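Local coordinates for protein similarities with probable monooxygenase (Photorhabdus luminescens, PDB 4HB9) that binds FAD and probably acts as a flavin-dependent monooxygenase of the aromatic-ring-hydroxylase type, at residues Q288-M291 and E292-S295; D261-A264 and E265-C268; I359-Y362 and E363-R367. All blocks are in the same frame, centred on the assembly; numbering follows the deposited sequence. Where two conformers were deposited one is given.

Contact 1 (Q288-M291 and E292-S295); sequences QSDM and ENIS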
ATOM      1  N   GLN A 288     -20.156  12.863   9.050  1.00 23.58           N
ATOM      2  CA  GLN A 288     -20.863  11.786   8.358  1.00 23.65           C
ATOM      3  C   GLN A 288     -19.979  10.612   8.036  1.00 25.27           C
ATOM      4  O   GLN A 288     -20.369   9.734   7.258  1.00 26.35           O
ATOM      5  CB  GLN A 288     -21.492  12.340   7.078  1.00 23.98           C
ATOM      6  CG  GLN A 288     -22.565  13.380   7.378  1.00 24.83           C
ATOM      7  CD  GLN A 288     -23.615  12.806   8.308  1.00 26.48           C
ATOM      8  OE1 GLN A 288     -24.025  11.646   8.145  1.00 27.32           O
ATOM      9  NE2 GLN A 288     -24.007  13.572   9.332  1.00 26.37           N
ATOM     10  N   SER A 289     -18.791  10.573   8.628  1.00 25.21           N
ATOM     11  CA  SER A 289     -17.885   9.473   8.362  1.00 26.07           C
ATOM     12  C   SER A 289     -18.276   8.193   9.122  1.00 27.34           C
ATOM     13  O   SER A 289     -19.019   8.199  10.099  1.00 24.73           O
ATOM     14  CB  SER A 289     -16.436   9.898   8.627  1.00 28.86           C
ATOM     15  OG  SER A 289     -16.085  10.906   7.685  1.00 30.43           O
ATOM     16  N   ASP A 290     -17.759   7.089   8.615  1.00 25.61           N
ATOM     17  CA  ASP A 290     -18.026   5.749   9.092  1.00 27.24           C
ATOM     18  C   ASP A 290     -17.283   5.484  10.400  1.00 29.47           C
ATOM     19  O   ASP A 290     -16.061   5.411  10.400  1.00 30.81           O
ATOM     20  CB  ASP A 290     -17.519   4.801   7.994  1.00 27.76           C
ATOM     21  CG  ASP A 290     -17.447   3.353   8.421  1.00 30.39           C
ATOM     22  OD1 ASP A 290     -17.870   2.989   9.549  1.00 34.46           O
ATOM     23  OD2 ASP A 290     -16.977   2.557   7.585  1.00 28.63           O
HETATM   24  N   MSE A 291     -18.002   5.263  11.495  1.00 34.29           N
HETATM   25  CA  MSE A 291     -17.363   5.069  12.821  1.00 43.26           C
HETATM   26  C   MSE A 291     -16.586   3.785  12.989  1.00 45.68           C
HETATM   27  O   MSE A 291     -15.831   3.637  13.950  1.00 48.30           O
HETATM   28  CB  MSE A 291     -18.405   5.159  13.933  1.00 56.61           C
HETATM   29  CG  MSE A 291     -18.965   6.581  14.040  1.00 69.56           C
HETATM   30 SE   MSE A 291     -20.770   6.611  14.857  1.00102.69          SE
HETATM   31  CE  MSE A 291     -21.815   5.587  13.530  1.00 95.38           C
ATOM     32  N   GLU A 292     -16.744   2.842  12.068  1.00 45.68           N
ATOM     33  CA  GLU A 292     -15.945   1.604  12.081  1.00 48.31           C
ATOM     34  C   GLU A 292     -14.614   1.666  11.318  1.00 48.68           C
ATOM     35  O   GLU A 292     -13.810   0.720  11.389  1.00 55.53           O
ATOM     36  CB  GLU A 292     -16.756   0.461  11.474  1.00 50.87           C
ATOM     37  CG  GLU A 292     -17.264  -0.560  12.462  1.00 52.54           C
ATOM     38  CD  GLU A 292     -17.497  -1.882  11.766  1.00 55.34           C
ATOM     39  OE1 GLU A 292     -18.234  -1.888  10.753  1.00 54.82           O
ATOM     40  OE2 GLU A 292     -16.902  -2.895  12.197  1.00 53.33           O
ATOM     41  N   ASN A 293     -14.387   2.735  10.562  1.00 41.12           N
ATOM     42  CA  ASN A 293     -13.197   2.833   9.716  1.00 37.75           C
ATOM     43  C   ASN A 293     -12.523   4.214   9.851  1.00 33.63           C
ATOM     44  O   ASN A 293     -12.412   4.934   8.865  1.00 33.89           O
ATOM     45  CB  ASN A 293     -13.549   2.564   8.233  1.00 36.46           C
ATOM     46  CG  ASN A 293     -13.871   1.096   7.941  1.00 40.39           C
ATOM     47  OD1 ASN A 293     -12.988   0.326   7.551  1.00 40.07           O
ATOM     48  ND2 ASN A 293     -15.133   0.703   8.122  1.00 39.12           N
ATOM     49  N   ILE A 294     -12.105   4.592  11.056  1.00 32.50           N
ATOM     50  CA  ILE A 294     -11.285   5.817  11.235  1.00 30.68           C
ATOM     51  C   ILE A 294      -9.942   5.407  11.793  1.00 31.88           C
ATOM     52  O   ILE A 294      -9.884   4.754  12.827  1.00 32.71           O
ATOM     53  CB  ILE A 294     -11.909   6.860  12.169  1.00 32.30           C
ATOM     54  CG1 ILE A 294     -13.260   7.303  11.618  1.00 34.11           C
ATOM     55  CG2 ILE A 294     -11.007   8.107  12.284  1.00 31.37           C
ATOM     56  CD1 ILE A 294     -14.076   8.077  12.620  1.00 39.00           C
ATOM     57  N   SER A 295      -8.864   5.794  11.119  1.00 27.95           N
ATOM     58  CA  SER A 295      -7.543   5.262  11.465  1.00 28.04           C
ATOM     59  C   SER A 295      -6.540   6.375  11.769  1.00 24.60           C
ATOM     60  O   SER A 295      -6.264   7.218  10.907  1.00 22.05           O
ATOM     61  CB  SER A 295      -6.988   4.404  10.342  1.00 31.42           C
ATOM     62  OG  SER A 295      -7.953   3.484   9.887  1.00 40.02           O
TER
HETATM   63  O   HOH W   1     -14.155   6.609   8.729  1.00 30.38           O

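Contact 2 (D261-A264 and E265-C268); sequences DFSA and EALC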
ATOM      1  N   ASP A 261      -4.653   4.963  20.428  1.00 29.54           N
ATOM      2  CA  ASP A 261      -5.624   4.221  21.237  1.00 31.31           C
ATOM      3  C   ASP A 261      -6.988   4.911  21.360  1.00 29.41           C
ATOM      4  O   ASP A 261      -7.844   4.417  22.080  1.00 28.89           O
ATOM      5  CB  ASP A 261      -5.070   3.974  22.640  1.00 33.16           C
ATOM      6  CG  ASP A 261      -3.801   3.150  22.634  1.00 36.63           C
ATOM      7  OD1 ASP A 261      -3.630   2.295  21.736  1.00 39.00           O
ATOM      8  OD2 ASP A 261      -2.974   3.373  23.535  1.00 36.49           O
ATOM      9  N   PHE A 262      -7.202   6.036  20.672  1.00 26.42           N
ATOM     10  CA  PHE A 262      -8.464   6.766  20.798  1.00 24.73           C
ATOM     11  C   PHE A 262      -9.610   5.980  20.134  1.00 26.94           C
ATOM     12  O   PHE A 262      -9.420   5.367  19.091  1.00 25.76           O
ATOM     13  CB  PHE A 262      -8.372   8.148  20.146  1.00 23.85           C
ATOM     14  CG  PHE A 262      -7.958   9.256  21.082  1.00 23.73           C
ATOM     15  CD1 PHE A 262      -8.542  10.499  20.981  1.00 23.51           C
ATOM     16  CD2 PHE A 262      -6.972   9.071  22.041  1.00 24.15           C
ATOM     17  CE1 PHE A 262      -8.176  11.541  21.808  1.00 22.86           C
ATOM     18  CE2 PHE A 262      -6.603  10.107  22.879  1.00 23.86           C
ATOM     19  CZ  PHE A 262      -7.228  11.343  22.775  1.00 22.87           C
ATOM     20  N   SER A 263     -10.803   6.035  20.717  1.00 25.87           N
ATOM     21  CA  SER A 263     -12.006   5.531  20.049  1.00 26.14           C
ATOM     22  C   SER A 263     -12.261   6.296  18.753  1.00 26.20           C
ATOM     23  O   SER A 263     -11.814   7.428  18.590  1.00 23.29           O
ATOM     24  CB  SER A 263     -13.228   5.675  20.961  1.00 25.91           C
ATOM     25  OG  SER A 263     -13.611   7.024  21.104  1.00 25.56           O
ATOM     26  N   ALA A 264     -13.016   5.686  17.843  1.00 27.42           N
ATOM     27  CA  ALA A 264     -13.365   6.337  16.580  1.00 27.47           C
ATOM     28  C   ALA A 264     -14.079   7.653  16.853  1.00 26.38           C
ATOM     29  O   ALA A 264     -13.834   8.659  16.187  1.00 25.41           O
ATOM     30  CB  ALA A 264     -14.225   5.414  15.725  1.00 28.13           C
ATOM     31  N   GLU A 265     -14.915   7.664  17.882  1.00 27.30           N
ATOM     32  CA  GLU A 265     -15.708   8.830  18.221  0.50 26.91           C
ATOM     33  C   GLU A 265     -14.807   9.984  18.722  1.00 25.49           C
ATOM     34  O   GLU A 265     -15.014  11.159  18.390  1.00 24.42           O
ATOM     35  CB  GLU A 265     -16.757   8.410  19.261  0.50 28.72           C
ATOM     36  CG  GLU A 265     -17.836   7.454  18.717  0.50 30.05           C
ATOM     37  CD  GLU A 265     -17.431   5.971  18.547  0.50 31.16           C
ATOM     38  OE1 GLU A 265     -18.157   5.271  17.793  0.50 33.41           O
ATOM     39  OE2 GLU A 265     -16.427   5.479  19.130  0.50 26.59           O
ATOM     40  N   ALA A 266     -13.802   9.636  19.505  1.00 21.84           N
ATOM     41  CA  ALA A 266     -12.843  10.622  20.014  1.00 22.13           C
ATOM     42  C   ALA A 266     -11.949  11.182  18.887  1.00 20.78           C
ATOM     43  O   ALA A 266     -11.610  12.373  18.907  1.00 21.39           O
ATOM     44  CB  ALA A 266     -11.988  10.006  21.091  1.00 21.93           C
ATOM     45  N   LEU A 267     -11.581  10.327  17.932  1.00 20.39           N
ATOM     46  CA  LEU A 267     -10.822  10.750  16.768  1.00 21.47           C
ATOM     47  C   LEU A 267     -11.625  11.744  15.946  1.00 21.81           C
ATOM     48  O   LEU A 267     -11.104  12.768  15.540  1.00 21.64           O
ATOM     49  CB  LEU A 267     -10.369   9.558  15.911  1.00 21.74           C
ATOM     50  CG  LEU A 267      -9.335   8.640  16.559  1.00 23.31           C
ATOM     51  CD1 LEU A 267      -9.168   7.342  15.801  1.00 22.80           C
ATOM     52  CD2 LEU A 267      -7.988   9.381  16.687  1.00 22.31           C
ATOM     53  N   CYS A 268     -12.908  11.446  15.730  1.00 23.84           N
ATOM     54  CA  CYS A 268     -13.808  12.345  15.017  0.50 23.97           C
ATOM     55  C   CYS A 268     -13.901  13.705  15.725  1.00 24.33           C
ATOM     56  O   CYS A 268     -13.733  14.747  15.107  1.00 22.79           O
ATOM     57  CB  CYS A 268     -15.193  11.694  14.914  0.50 25.54           C
ATOM     58  SG  CYS A 268     -16.245  12.332  13.596  0.50 28.08           S
TER

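Contact 3 (I359-Y362 and E363-R367); sequences ISDY and EQQMR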
ATOM      1  N   ILE A 359      19.686 -10.649  -9.506  1.00 21.29           N
ATOM      2  CA  ILE A 359      19.140 -10.120  -8.255  1.00 22.40           C
ATOM      3  C   ILE A 359      19.769  -8.757  -7.926  1.00 23.87           C
ATOM      4  O   ILE A 359      19.064  -7.806  -7.584  1.00 22.34           O
ATOM      5  CB  ILE A 359      19.266 -11.123  -7.100  1.00 22.50           C
ATOM      6  CG1 ILE A 359      18.309 -12.299  -7.331  1.00 22.49           C
ATOM      7  CG2 ILE A 359      18.938 -10.453  -5.774  1.00 23.39           C
ATOM      8  CD1 ILE A 359      18.509 -13.463  -6.393  1.00 23.49           C
ATOM      9  N   SER A 360      21.088  -8.652  -8.069  1.00 23.12           N
ATOM     10  CA  SER A 360      21.800  -7.385  -7.861  1.00 24.87           C
ATOM     11  C   SER A 360      21.304  -6.239  -8.715  1.00 22.83           C
ATOM     12  O   SER A 360      21.206  -5.095  -8.233  1.00 23.19           O
ATOM     13  CB  SER A 360      23.314  -7.584  -8.133  1.00 27.11           C
ATOM     14  OG  SER A 360      24.003  -6.439  -7.717  1.00 33.19           O
ATOM     15  N   ASP A 361      21.019  -6.532  -9.987  1.00 22.32           N
ATOM     16  CA  ASP A 361      20.488  -5.567 -10.958  1.00 23.46           C
ATOM     17  C   ASP A 361      19.129  -5.065 -10.481  1.00 21.11           C
ATOM     18  O   ASP A 361      18.851  -3.847 -10.511  1.00 18.23           O
ATOM     19  CB  ASP A 361      20.352  -6.245 -12.349  1.00 25.18           C
ATOM     20  CG  ASP A 361      19.967  -5.290 -13.482  1.00 28.32           C
ATOM     21  OD1 ASP A 361      20.026  -4.055 -13.343  1.00 32.79           O
ATOM     22  OD2 ASP A 361      19.595  -5.783 -14.575  1.00 31.82           O
ATOM     23  N   TYR A 362      18.272  -6.014 -10.102  1.00 20.19           N
ATOM     24  CA  TYR A 362      16.948  -5.676  -9.537  1.00 20.01           C
ATOM     25  C   TYR A 362      17.115  -4.726  -8.338  1.00 20.03           C
ATOM     26  O   TYR A 362      16.484  -3.685  -8.277  1.00 18.95           O
ATOM     27  CB  TYR A 362      16.200  -6.952  -9.107  1.00 19.57           C
ATOM     28  CG  TYR A 362      15.114  -6.676  -8.066  1.00 18.44           C
ATOM     29  CD1 TYR A 362      13.982  -5.932  -8.385  1.00 19.52           C
ATOM     30  CD2 TYR A 362      15.260  -7.103  -6.761  1.00 18.78           C
ATOM     31  CE1 TYR A 362      13.004  -5.657  -7.421  1.00 19.18           C
ATOM     32  CE2 TYR A 362      14.306  -6.840  -5.798  1.00 19.03           C
ATOM     33  CZ  TYR A 362      13.177  -6.113  -6.130  1.00 19.80           C
ATOM     34  OH  TYR A 362      12.242  -5.851  -5.153  1.00 20.83           O
ATOM     35  N   GLU A 363      17.980  -5.112  -7.400  1.00 20.69           N
ATOM     36  CA  GLU A 363      18.165  -4.357  -6.161  1.00 21.18           C
ATOM     37  C   GLU A 363      18.687  -2.959  -6.401  1.00 22.47           C
ATOM     38  O   GLU A 363      18.247  -2.003  -5.746  1.00 21.69           O
ATOM     39  CB  GLU A 363      19.034  -5.131  -5.156  1.00 20.58           C
ATOM     40  CG  GLU A 363      18.324  -6.368  -4.615  1.00 20.62           C
ATOM     41  CD  GLU A 363      19.205  -7.242  -3.772  1.00 22.03           C
ATOM     42  OE1 GLU A 363      20.441  -7.196  -4.006  1.00 21.49           O
ATOM     43  OE2 GLU A 363      18.676  -8.019  -2.918  1.00 22.22           O
ATOM     44  N   GLN A 364      19.594  -2.816  -7.364  1.00 24.45           N
ATOM     45  CA  GLN A 364      20.170  -1.513  -7.680  1.00 25.19           C
ATOM     46  C   GLN A 364      19.117  -0.587  -8.324  1.00 23.88           C
ATOM     47  O   GLN A 364      18.984   0.581  -7.946  1.00 21.29           O
ATOM     48  CB  GLN A 364      21.404  -1.672  -8.583  1.00 26.64           C
ATOM     49  CG  GLN A 364      22.205  -0.414  -8.781  1.00 28.88           C
ATOM     50  CD  GLN A 364      23.062  -0.013  -7.577  1.00 32.52           C
ATOM     51  OE1 GLN A 364      23.061  -0.663  -6.521  1.00 34.89           O
ATOM     52  NE2 GLN A 364      23.780   1.089  -7.727  1.00 35.20           N
ATOM     53  N   GLN A 365      18.349  -1.108  -9.272  1.00 22.16           N
ATOM     54  CA  GLN A 365      17.277  -0.329  -9.879  1.00 22.78           C
ATOM     55  C   GLN A 365      16.218   0.029  -8.850  1.00 20.72           C
ATOM     56  O   GLN A 365      15.712   1.155  -8.838  1.00 22.80           O
ATOM     57  CB  GLN A 365      16.617  -1.074 -11.049  1.00 24.15           C
ATOM     58  CG  GLN A 365      17.545  -1.269 -12.230  1.00 27.45           C
ATOM     59  CD  GLN A 365      16.816  -1.654 -13.494  1.00 27.54           C
ATOM     60  OE1 GLN A 365      15.713  -1.164 -13.775  1.00 27.44           O
ATOM     61  NE2 GLN A 365      17.437  -2.518 -14.279  1.00 29.37           N
HETATM   62  N   MSE A 366      15.889  -0.922  -7.990  1.00 20.61           N
HETATM   63  CA  MSE A 366      14.828  -0.732  -7.016  1.00 20.79           C
HETATM   64  C   MSE A 366      15.234   0.339  -6.034  1.00 22.38           C
HETATM   65  O   MSE A 366      14.435   1.219  -5.714  1.00 19.18           O
HETATM   66  CB  MSE A 366      14.516  -2.053  -6.335  1.00 22.41           C
HETATM   67  CG  MSE A 366      13.432  -1.920  -5.272  1.00 25.29           C
HETATM   68 SE   MSE A 366      14.244  -1.624  -3.501  1.00 30.57          SE
HETATM   69  CE  MSE A 366      14.815  -3.491  -3.269  1.00 28.56           C
ATOM     70  N   ARG A 367      16.476   0.289  -5.542  1.00 22.05           N
ATOM     71  CA  ARG A 367      16.976   1.337  -4.657  1.00 23.60           C
ATOM     72  C   ARG A 367      16.856   2.730  -5.266  1.00 23.54           C
ATOM     73  O   ARG A 367      16.523   3.688  -4.550  1.00 23.88           O
ATOM     74  CB  ARG A 367      18.432   1.072  -4.222  1.00 24.46           C
ATOM     75  CG  ARG A 367      18.569   0.059  -3.097  1.00 24.47           C
ATOM     76  CD  ARG A 367      19.985   0.033  -2.514  1.00 25.42           C
ATOM     77  NE  ARG A 367      20.945  -0.382  -3.531  1.00 26.40           N
ATOM     78  CZ  ARG A 367      21.281  -1.638  -3.802  1.00 25.07           C
ATOM     79  NH1 ARG A 367      20.799  -2.661  -3.107  1.00 26.33           N
ATOM     80  NH2 ARG A 367      22.156  -1.864  -4.766  1.00 27.40           N
TER
HETATM   81  O   HOH W   2      22.927  -4.134  -6.357  1.00 28.35           O

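Contact 1 (Q288-M291 and E292-S295)
D290 reaches forward over the turn that follows it, its carboxylate bonding to E292 and N293. CG is anti to the backbone N (chi1 168°), which leans the carboxylate over the peptides that follow. OD1 accepts from E292 N at 2.8 Å and OD2 from N293 ND2 at 2.7 Å, both donors approaching from above the carboxylate plane; the amide of N293 is turned 59° from that plane. R189 forms a salt bridge with D290 OD2, probably favouring the charged carboxylate. Beneath, N293 N donates to D290 O at 3.2 Å, closing a type I beta turn from D290 to N293. Aspartate suits this first position because OD1 takes up E292 N, an amide the D290-N293 bond does not use, in an Asx turn, while OD2 takes the N293 side-chain amide. A water lies 2.8 Å from D290 O, and I294 CG1 lies 3.6 Å from the same carbonyl oxygen. The outer side is looser. M291, a selenomethionine, is poorly ordered, and the exposed E292 carries its carboxylate away from the turn to H232. The turn thus joins helix 280-287 to strand 295-301, lying against strand 179-191 and, through M291 and I294, against helix 264-274.

Contact 2 (D261-A264 and E265-C268)
E265 follows S263 and A264 into the first turn of helix 264-274, and in one of its two conformers its side chain bends back toward them, making loose contact with S263 CB on an exposed surface, where a carboxylate is at home. A266 comes next and does two things. Its backbone N donates to S263 OG at 3.1 Å, the capping bond of a serine N-cap, made possible because chi1 of S263 (71°) sets OG between its own backbone N and carbonyl carbon. Its methyl, small enough to fit beside the cap, lies 3.4 Å from S263 OG and 3.5 Å from F262 CD1, meeting the ring obliquely. L267 then sends its N to S263 O at 3.0 Å, an i to i+4 backbone bond in the first turn, while CD2 packs 3.7 Å from F262 CB. Leucine suits this buried position, since its side chain also touches I259 and I294. C268 continues the helical pattern, its N bonding to A264 O. The chemistry is therefore divided: the S263 hydroxyl serves A266 N, an amide at the start of the helix, while F262, just before the N-cap, and L267 form a hydrophobic staple, with the A266 methyl beside the ring, tying the incoming loop to the helix without any charge pairing.

Contact 3 (I359-Y362 and E363-R367)
Y362 and E363, consecutive residues on helix 355-386, bury the most surface here. Y362 pairs with M366 one turn on, E363 with I359 one turn back; their own side chains cross at about a right angle. The ring of Y362, with CG anti to the backbone N (chi1 158°), leans along the helix so that CB of M366, a selenomethionine, sits over one face, 4.1 Å from CE1 of Y362. Because the M366 chain bends at chi2 and chi3, its methyl, M366 CE, ends 4.0 Å from Y362 OH. A tyrosine fits because its ring can pack while its hydroxyl, bonded to L315 O, satisfies a buried polar end. The extended chain of E363 lies alongside I359, both pointing the same way, and E363 OE2 comes 3.8 Å from I359 CG2. Burying a carboxylate is costly, but its OE1 is hydrogen-bonded to S310 OG and its OE2 to T314 OG1 and W308 NE1. D361 and Q365 add a polar link beside helix 330-349: Q365 NE2 donates to D361 OD1 at 3.2 Å, nearly straight at 168°, from above the carboxylate plane; OD2 makes a salt bridge with K344. Contacts spaced four residues apart are the signature of an alpha helix, here one that packs against strand 313-315 of the parallel, Rossmann-like FAD-binding sheet and against helix 330-349.

Overall arrangement
Contacts 1 and 2 are neighbours, their centres 9 Å apart, and both lie at the surface: A264 and L267 of helix 264-274 meet M291 and I294 of the loop leading into strand 295-301. Contact 3 stands on the opposite side of the chain's centre, about 40 Å from contact 1 between centres, and is partly buried beside the parallel sheet. The chemistry follows place. A carboxylate and a serine hydroxyl serve backbone amides where the chain turns or a helix begins in contacts 1 and 2, whereas contact 3, within a continuous helix, has its backbone paired, and its side chains pair along the helix as well as bonding neighbouring elements.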